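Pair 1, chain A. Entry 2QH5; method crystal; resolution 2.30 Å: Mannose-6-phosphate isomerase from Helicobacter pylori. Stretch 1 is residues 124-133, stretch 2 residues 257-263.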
# COMPACT_ATOMS: atom_id res chain seq x y z
N ASN A 124 16.64 -2.43 4.27
CA ASN A 124 17.49 -1.36 3.75
C ASN A 124 16.70 -0.39 2.87
O ASN A 124 16.76 0.83 3.07
CB ASN A 124 18.66 -1.93 2.93
CG ASN A 124 19.67 -2.70 3.78
OD1 ASN A 124 19.92 -2.36 4.94
ND2 ASN A 124 20.26 -3.74 3.20
N ALA A 125 15.97 -0.95 1.91
CA ALA A 125 15.07 -0.21 1.02
C ALA A 125 14.02 0.60 1.79
O ALA A 125 13.68 1.72 1.40
CB ALA A 125 14.40 -1.15 0.03
N ILE A 126 13.52 0.03 2.89
CA ILE A 126 12.55 0.71 3.74
C ILE A 126 13.16 1.95 4.40
O ILE A 126 12.59 3.03 4.32
CB ILE A 126 11.89 -0.24 4.81
CG1 ILE A 126 10.96 -1.26 4.14
CG2 ILE A 126 11.15 0.55 5.89
CD1 ILE A 126 9.71 -0.68 3.46
N LYS A 127 14.33 1.79 5.02
CA LYS A 127 15.00 2.92 5.69
C LYS A 127 15.40 4.04 4.73
O LYS A 127 15.39 5.21 5.10
CB LYS A 127 16.18 2.46 6.55
CG LYS A 127 15.75 2.01 7.95
CD LYS A 127 16.70 2.48 9.07
CE LYS A 127 17.63 1.37 9.56
NZ LYS A 127 18.72 1.03 8.60
N LYS A 128 15.72 3.65 3.49
CA LYS A 128 15.94 4.60 2.40
C LYS A 128 14.65 5.35 2.08
O LYS A 128 14.62 6.59 2.12
CB LYS A 128 16.44 3.88 1.14
CG LYS A 128 17.91 3.47 1.15
CD LYS A 128 18.30 2.85 -0.20
CE LYS A 128 19.79 2.60 -0.32
NZ LYS A 128 20.21 1.31 0.30
N ALA A 129 13.59 4.60 1.78
CA ALA A 129 12.27 5.17 1.45
C ALA A 129 11.76 6.13 2.51
O ALA A 129 11.18 7.16 2.18
CB ALA A 129 11.28 4.08 1.22
N ILE A 130 11.98 5.78 3.78
CA ILE A 130 11.63 6.64 4.91
C ILE A 130 12.33 7.99 4.83
O ILE A 130 11.72 9.04 5.08
CB ILE A 130 11.96 5.97 6.26
CG1 ILE A 130 11.11 4.71 6.46
CG2 ILE A 130 11.77 6.94 7.42
CD1 ILE A 130 9.64 4.98 6.70
N ASP A 131 13.62 7.97 4.49
CA ASP A 131 14.41 9.19 4.44
C ASP A 131 13.91 10.13 3.35
O ASP A 131 13.73 11.33 3.61
CB ASP A 131 15.90 8.89 4.29
CG ASP A 131 16.78 10.04 4.76
OD1 ASP A 131 16.76 10.35 5.98
OD2 ASP A 131 17.49 10.64 3.92
N LEU A 132 13.64 9.58 2.16
CA LEU A 132 13.02 10.34 1.06
C LEU A 132 11.65 10.91 1.41
O LEU A 132 11.32 12.02 1.01
CB LEU A 132 12.88 9.47 -0.19
CG LEU A 132 14.16 9.00 -0.89
CD1 LEU A 132 13.86 7.90 -1.90
CD2 LEU A 132 14.85 10.18 -1.55
N ALA A 133 10.87 10.14 2.18
CA ALA A 133 9.54 10.56 2.61
C ALA A 133 9.59 11.78 3.53
O ALA A 133 8.70 12.63 3.49
CB ALA A 133 8.81 9.40 3.28
N ILE A 257 7.58 12.14 -7.10
CA ILE A 257 7.82 10.70 -7.02
C ILE A 257 9.30 10.30 -7.13
O ILE A 257 9.96 10.63 -8.12
CB ILE A 257 7.00 9.96 -8.11
CG1 ILE A 257 5.52 10.25 -7.93
CG2 ILE A 257 7.26 8.43 -8.08
CD1 ILE A 257 4.67 9.83 -9.10
N LYS A 258 9.80 9.58 -6.13
CA LYS A 258 11.11 8.94 -6.20
C LYS A 258 11.00 7.41 -6.13
O LYS A 258 9.98 6.88 -5.71
CB LYS A 258 12.05 9.46 -5.11
CG LYS A 258 12.39 10.95 -5.23
CD LYS A 258 13.28 11.25 -6.43
CE LYS A 258 13.77 12.68 -6.40
NZ LYS A 258 12.88 13.60 -7.14
N MET A 259 12.05 6.71 -6.53
CA MET A 259 12.03 5.26 -6.55
C MET A 259 13.16 4.70 -5.69
O MET A 259 14.19 5.34 -5.51
CB MET A 259 12.17 4.76 -7.99
CG MET A 259 11.66 3.34 -8.21
SD MET A 259 12.16 2.67 -9.80
CE MET A 259 13.77 2.05 -9.34
N VAL A 260 12.94 3.51 -5.13
CA VAL A 260 13.98 2.73 -4.45
C VAL A 260 13.91 1.30 -5.01
O VAL A 260 12.82 0.74 -5.11
CB VAL A 260 13.78 2.71 -2.91
CG1 VAL A 260 14.91 1.96 -2.23
CG2 VAL A 260 13.70 4.12 -2.36
N GLU A 261 15.04 0.73 -5.39
CA GLU A 261 15.06 -0.62 -5.98
C GLU A 261 14.80 -1.72 -4.96
O GLU A 261 15.38 -1.72 -3.87
CB GLU A 261 16.39 -0.89 -6.68
CG GLU A 261 16.73 0.05 -7.82
CD GLU A 261 18.19 0.00 -8.20
OE1 GLU A 261 18.77 -1.11 -8.23
OE2 GLU A 261 18.78 1.08 -8.47
N LEU A 262 13.92 -2.65 -5.31
CA LEU A 262 13.68 -3.83 -4.48
C LEU A 262 14.38 -5.05 -5.07
O LEU A 262 13.91 -5.66 -6.03
CB LEU A 262 12.18 -4.10 -4.30
CG LEU A 262 11.53 -3.61 -3.01
CD1 LEU A 262 10.03 -3.85 -3.05
CD2 LEU A 262 12.14 -4.27 -1.79
N ASN A 263 15.52 -5.39 -4.48
CA ASN A 263 16.28 -6.57 -4.86
C ASN A 263 16.23 -7.55 -3.69
O ASN A 263 17.21 -7.71 -2.96
CB ASN A 263 17.72 -6.20 -5.19
CG ASN A 263 17.84 -4.83 -5.83
OD1 ASN A 263 17.10 -4.48 -6.75
ND2 ASN A 263 18.79 -4.03 -5.34

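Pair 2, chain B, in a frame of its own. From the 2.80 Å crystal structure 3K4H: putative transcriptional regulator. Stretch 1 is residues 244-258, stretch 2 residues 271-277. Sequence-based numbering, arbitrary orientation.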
# COMPACT_ATOMS: atom_id res chain seq x y z
N ASP B 244 6.24 12.97 7.41
CA ASP B 244 6.47 13.50 6.10
C ASP B 244 5.89 12.50 5.21
O ASP B 244 6.08 11.36 5.36
CB ASP B 244 7.93 13.68 5.78
CG ASP B 244 8.14 14.43 4.51
OD1 ASP B 244 7.49 14.09 3.53
OD2 ASP B 244 8.91 15.36 4.49
N VAL B 245 5.15 12.98 4.28
CA VAL B 245 4.21 12.22 3.53
C VAL B 245 4.52 12.51 2.04
O VAL B 245 3.83 12.06 1.14
CB VAL B 245 2.81 12.68 3.99
CG1 VAL B 245 2.12 13.61 2.99
CG2 VAL B 245 1.96 11.53 4.39
N ASN B 246 5.58 13.27 1.81
CA ASN B 246 6.14 13.47 0.48
C ASN B 246 5.19 14.07 -0.54
O ASN B 246 5.11 13.60 -1.68
CB ASN B 246 6.68 12.16 -0.04
CG ASN B 246 8.18 12.16 -0.13
OD1 ASN B 246 8.73 12.64 -1.11
ND2 ASN B 246 8.84 11.61 0.87
N ILE B 247 4.52 15.15 -0.13
CA ILE B 247 3.46 15.78 -0.87
C ILE B 247 3.84 15.98 -2.34
O ILE B 247 3.03 15.70 -3.24
CB ILE B 247 3.10 17.13 -0.24
CG1 ILE B 247 2.59 16.95 1.19
CG2 ILE B 247 2.02 17.85 -1.06
CD1 ILE B 247 3.05 18.02 2.15
N TYR B 248 5.05 16.45 -2.58
CA TYR B 248 5.48 16.79 -3.92
C TYR B 248 5.40 15.55 -4.80
O TYR B 248 4.90 15.60 -5.93
CB TYR B 248 6.92 17.31 -3.86
CG TYR B 248 7.60 17.52 -5.19
CD1 TYR B 248 7.61 18.77 -5.78
CD2 TYR B 248 8.23 16.46 -5.86
CE1 TYR B 248 8.24 18.99 -7.01
CE2 TYR B 248 8.87 16.66 -7.08
CZ TYR B 248 8.87 17.93 -7.64
OH TYR B 248 9.47 18.17 -8.85
N GLN B 249 5.90 14.43 -4.29
CA GLN B 249 5.98 13.22 -5.08
C GLN B 249 4.56 12.67 -5.32
O GLN B 249 4.29 12.12 -6.40
CB GLN B 249 6.91 12.19 -4.44
CG GLN B 249 7.78 11.44 -5.44
CD GLN B 249 8.77 12.34 -6.25
OE1 GLN B 249 9.55 13.13 -5.68
NE2 GLN B 249 8.78 12.16 -7.58
N LEU B 250 3.66 12.88 -4.36
CA LEU B 250 2.26 12.54 -4.55
C LEU B 250 1.78 13.25 -5.80
O LEU B 250 1.11 12.66 -6.62
CB LEU B 250 1.39 12.95 -3.35
CG LEU B 250 1.46 12.21 -2.00
CD1 LEU B 250 0.51 12.90 -1.02
CD2 LEU B 250 1.13 10.71 -2.10
N GLY B 251 2.13 14.53 -5.94
CA GLY B 251 1.65 15.36 -7.04
C GLY B 251 2.25 14.94 -8.36
O GLY B 251 1.55 14.78 -9.35
N TYR B 252 3.56 14.73 -8.34
CA TYR B 252 4.33 14.48 -9.53
C TYR B 252 3.86 13.17 -10.10
O TYR B 252 3.48 13.07 -11.27
CB TYR B 252 5.78 14.37 -9.12
CG TYR B 252 6.76 14.24 -10.25
CD1 TYR B 252 7.43 15.35 -10.74
CD2 TYR B 252 7.06 12.99 -10.82
CE1 TYR B 252 8.37 15.25 -11.77
CE2 TYR B 252 7.97 12.88 -11.86
CZ TYR B 252 8.62 14.02 -12.32
OH TYR B 252 9.55 13.95 -13.32
N GLU B 253 3.85 12.16 -9.23
CA GLU B 253 3.39 10.86 -9.59
C GLU B 253 1.90 10.83 -10.01
O GLU B 253 1.55 10.12 -10.95
CB GLU B 253 3.72 9.85 -8.49
CG GLU B 253 4.27 8.53 -9.06
CD GLU B 253 5.66 8.68 -9.66
OE1 GLU B 253 6.49 9.41 -9.08
OE2 GLU B 253 5.94 8.07 -10.71
N ALA B 254 1.05 11.63 -9.38
CA ALA B 254 -0.34 11.68 -9.85
C ALA B 254 -0.41 12.12 -11.31
O ALA B 254 -1.01 11.42 -12.13
CB ALA B 254 -1.18 12.53 -9.00
N ALA B 255 0.27 13.22 -11.65
CA ALA B 255 0.27 13.77 -13.02
C ALA B 255 0.86 12.81 -14.04
O ALA B 255 0.36 12.68 -15.16
CB ALA B 255 1.00 15.09 -13.05
N LYS B 256 1.94 12.13 -13.65
CA LYS B 256 2.58 11.15 -14.51
C LYS B 256 1.63 9.99 -14.80
O LYS B 256 1.60 9.47 -15.90
CB LYS B 256 3.85 10.64 -13.85
CG LYS B 256 4.69 9.71 -14.66
CD LYS B 256 5.82 9.21 -13.84
CE LYS B 256 6.97 8.97 -14.74
NZ LYS B 256 8.07 8.43 -13.95
N ALA B 257 0.84 9.62 -13.80
CA ALA B 257 -0.14 8.55 -13.98
C ALA B 257 -1.29 9.00 -14.89
O ALA B 257 -1.77 8.21 -15.68
CB ALA B 257 -0.68 8.06 -12.63
N LEU B 258 -1.71 10.25 -14.77
CA LEU B 258 -2.84 10.76 -15.54
C LEU B 258 -2.49 10.90 -17.01
O LEU B 258 -3.26 10.49 -17.87
CB LEU B 258 -3.33 12.09 -14.99
CG LEU B 258 -4.45 12.77 -15.78
CD1 LEU B 258 -5.70 11.88 -15.90
CD2 LEU B 258 -4.80 14.14 -15.21
N CYS B 271 -2.53 1.33 -8.39
CA CYS B 271 -2.38 2.23 -7.27
C CYS B 271 -0.89 2.49 -7.05
O CYS B 271 -0.09 1.58 -7.16
CB CYS B 271 -3.01 1.55 -6.07
SG CYS B 271 -2.34 1.98 -4.48
N ILE B 272 -0.51 3.72 -6.74
CA ILE B 272 0.91 4.07 -6.53
C ILE B 272 1.13 4.55 -5.10
O ILE B 272 0.54 5.53 -4.67
CB ILE B 272 1.39 5.15 -7.54
CG1 ILE B 272 1.14 4.63 -8.96
CG2 ILE B 272 2.84 5.46 -7.33
CD1 ILE B 272 1.72 5.46 -10.11
N ILE B 273 1.99 3.86 -4.35
CA ILE B 273 2.17 4.20 -2.94
C ILE B 273 3.49 4.93 -2.71
O ILE B 273 4.57 4.34 -2.92
CB ILE B 273 2.07 2.96 -2.02
CG1 ILE B 273 0.72 2.26 -2.19
CG2 ILE B 273 2.29 3.33 -0.55
CD1 ILE B 273 -0.50 3.15 -2.02
N ILE B 274 3.41 6.19 -2.29
CA ILE B 274 4.58 7.03 -2.07
C ILE B 274 5.00 6.88 -0.60
O ILE B 274 4.15 6.93 0.29
CB ILE B 274 4.24 8.52 -2.41
CG1 ILE B 274 4.55 8.87 -3.87
CG2 ILE B 274 5.02 9.49 -1.55
CD1 ILE B 274 3.68 8.20 -4.89
N PRO B 275 6.30 6.71 -0.33
CA PRO B 275 6.73 6.51 1.05
C PRO B 275 6.50 7.71 1.94
O PRO B 275 6.59 8.87 1.50
CB PRO B 275 8.23 6.30 0.93
CG PRO B 275 8.47 5.95 -0.49
CD PRO B 275 7.45 6.76 -1.24
N HIS B 276 6.22 7.40 3.20
CA HIS B 276 6.11 8.38 4.26
C HIS B 276 7.27 8.18 5.23
O HIS B 276 7.94 7.17 5.18
CB HIS B 276 4.79 8.18 4.98
CG HIS B 276 4.69 6.87 5.70
ND1 HIS B 276 4.25 5.72 5.08
CD2 HIS B 276 4.97 6.53 6.98
CE1 HIS B 276 4.26 4.72 5.95
NE2 HIS B 276 4.69 5.19 7.11
N LYS B 277 7.50 9.15 6.11
CA LYS B 277 8.56 9.07 7.12
C LYS B 277 8.12 9.79 8.38
O LYS B 277 7.76 10.96 8.35
CB LYS B 277 9.81 9.75 6.60
CG LYS B 277 11.07 9.06 7.01
CD LYS B 277 12.20 10.07 7.09
CE LYS B 277 13.55 9.37 7.35
NZ LYS B 277 14.21 9.29 6.03

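Superposing N, CA and C of 14 central residues brings pair 2 onto pair 1 with an RMSD of 0.7 Å. In both, a helix packs against an extended segment. In pair 1 the axes of helix 124-133 and strand 257-261 approach to 8.6 Å and run at 166°, close to antiparallel. The first stretches align from Ala125(A) = Asn246(B) to Ala133(A) = Ala254(B), the pair 2 helix beginning at Ile247(B), and the extended segments from Ile257(A) = Cys271(B) to Asn263(A) = Lys277(B).

The central inward position is Val260(A) = Ile274(B), whose CA atoms fall within 0.6 Å. Each residue has the largest covered area of its pair, 87 Å² and 97 Å². Val260(A), with chi1 t, uses both branches: CG1 lies 3.9 Å from Ala125(A) CB, while CG2 lies 3.8 Å from Leu132(A) CD1 and 4.3 Å from Ala129(A) CB. Ile274(B) spreads further: CG2 lies 3.5 Å from Asn246(B) CB, CB lies 3.8 Å from Leu250(B) CD2, and CD1 lies 4.0 Å from Glu253(B) CB.

Across from it, Ala125(A) = Asn246(B) points toward the partner in both pairs. The alanine is buried within a continuing helix; the asparagine is at the N-cap position, yet its side chain makes no capping bond. Its backbone N instead donates to Asp244(B) OD1 at 2.7 Å.

At Ala129(A) = Leu250(B), CA-to-CB points sideways in both. The methyl of Ala129(A) merely reaches Val260(A), whereas the end of Leu250(B) comes nearer to the other stretch.

One helical turn beyond Lys128(A) = Gln249(B) comes Leu132(A) = Glu253(B), both directed toward the strand. Besides Val260(A) CG2, Leu132(A) CD1 approaches Lys258(A) CB at 4.0 Å and Met259(A) O at 4.4 Å. Glu253(B) contributes the aliphatic part of its chain: CG lies 3.8 Å from Ile272(B) CG2.

Lys258(A) = Ile272(B) also points inward, with CA atoms 0.2 Å apart. The lysine packs through its base and its end leads away; the isoleucine meets the matched helix position through its CG2 branch.

At Lys128(A) = Gln249(B), CA-to-CB points toward the partner but both ends lead away. Their aliphatic portions nevertheless touch the central residue: Lys128(A) CD to Val260(A) CG1, and Gln249(B) CB to Ile274(B) CG1, are each 4.1 Å.

Outside the matched set, pair 2 contains an antiparallel bridge, with Asp244(B) N donating to Lys277(B) O and Lys277(B) N to Asp244(B) O, both at 2.7 Å.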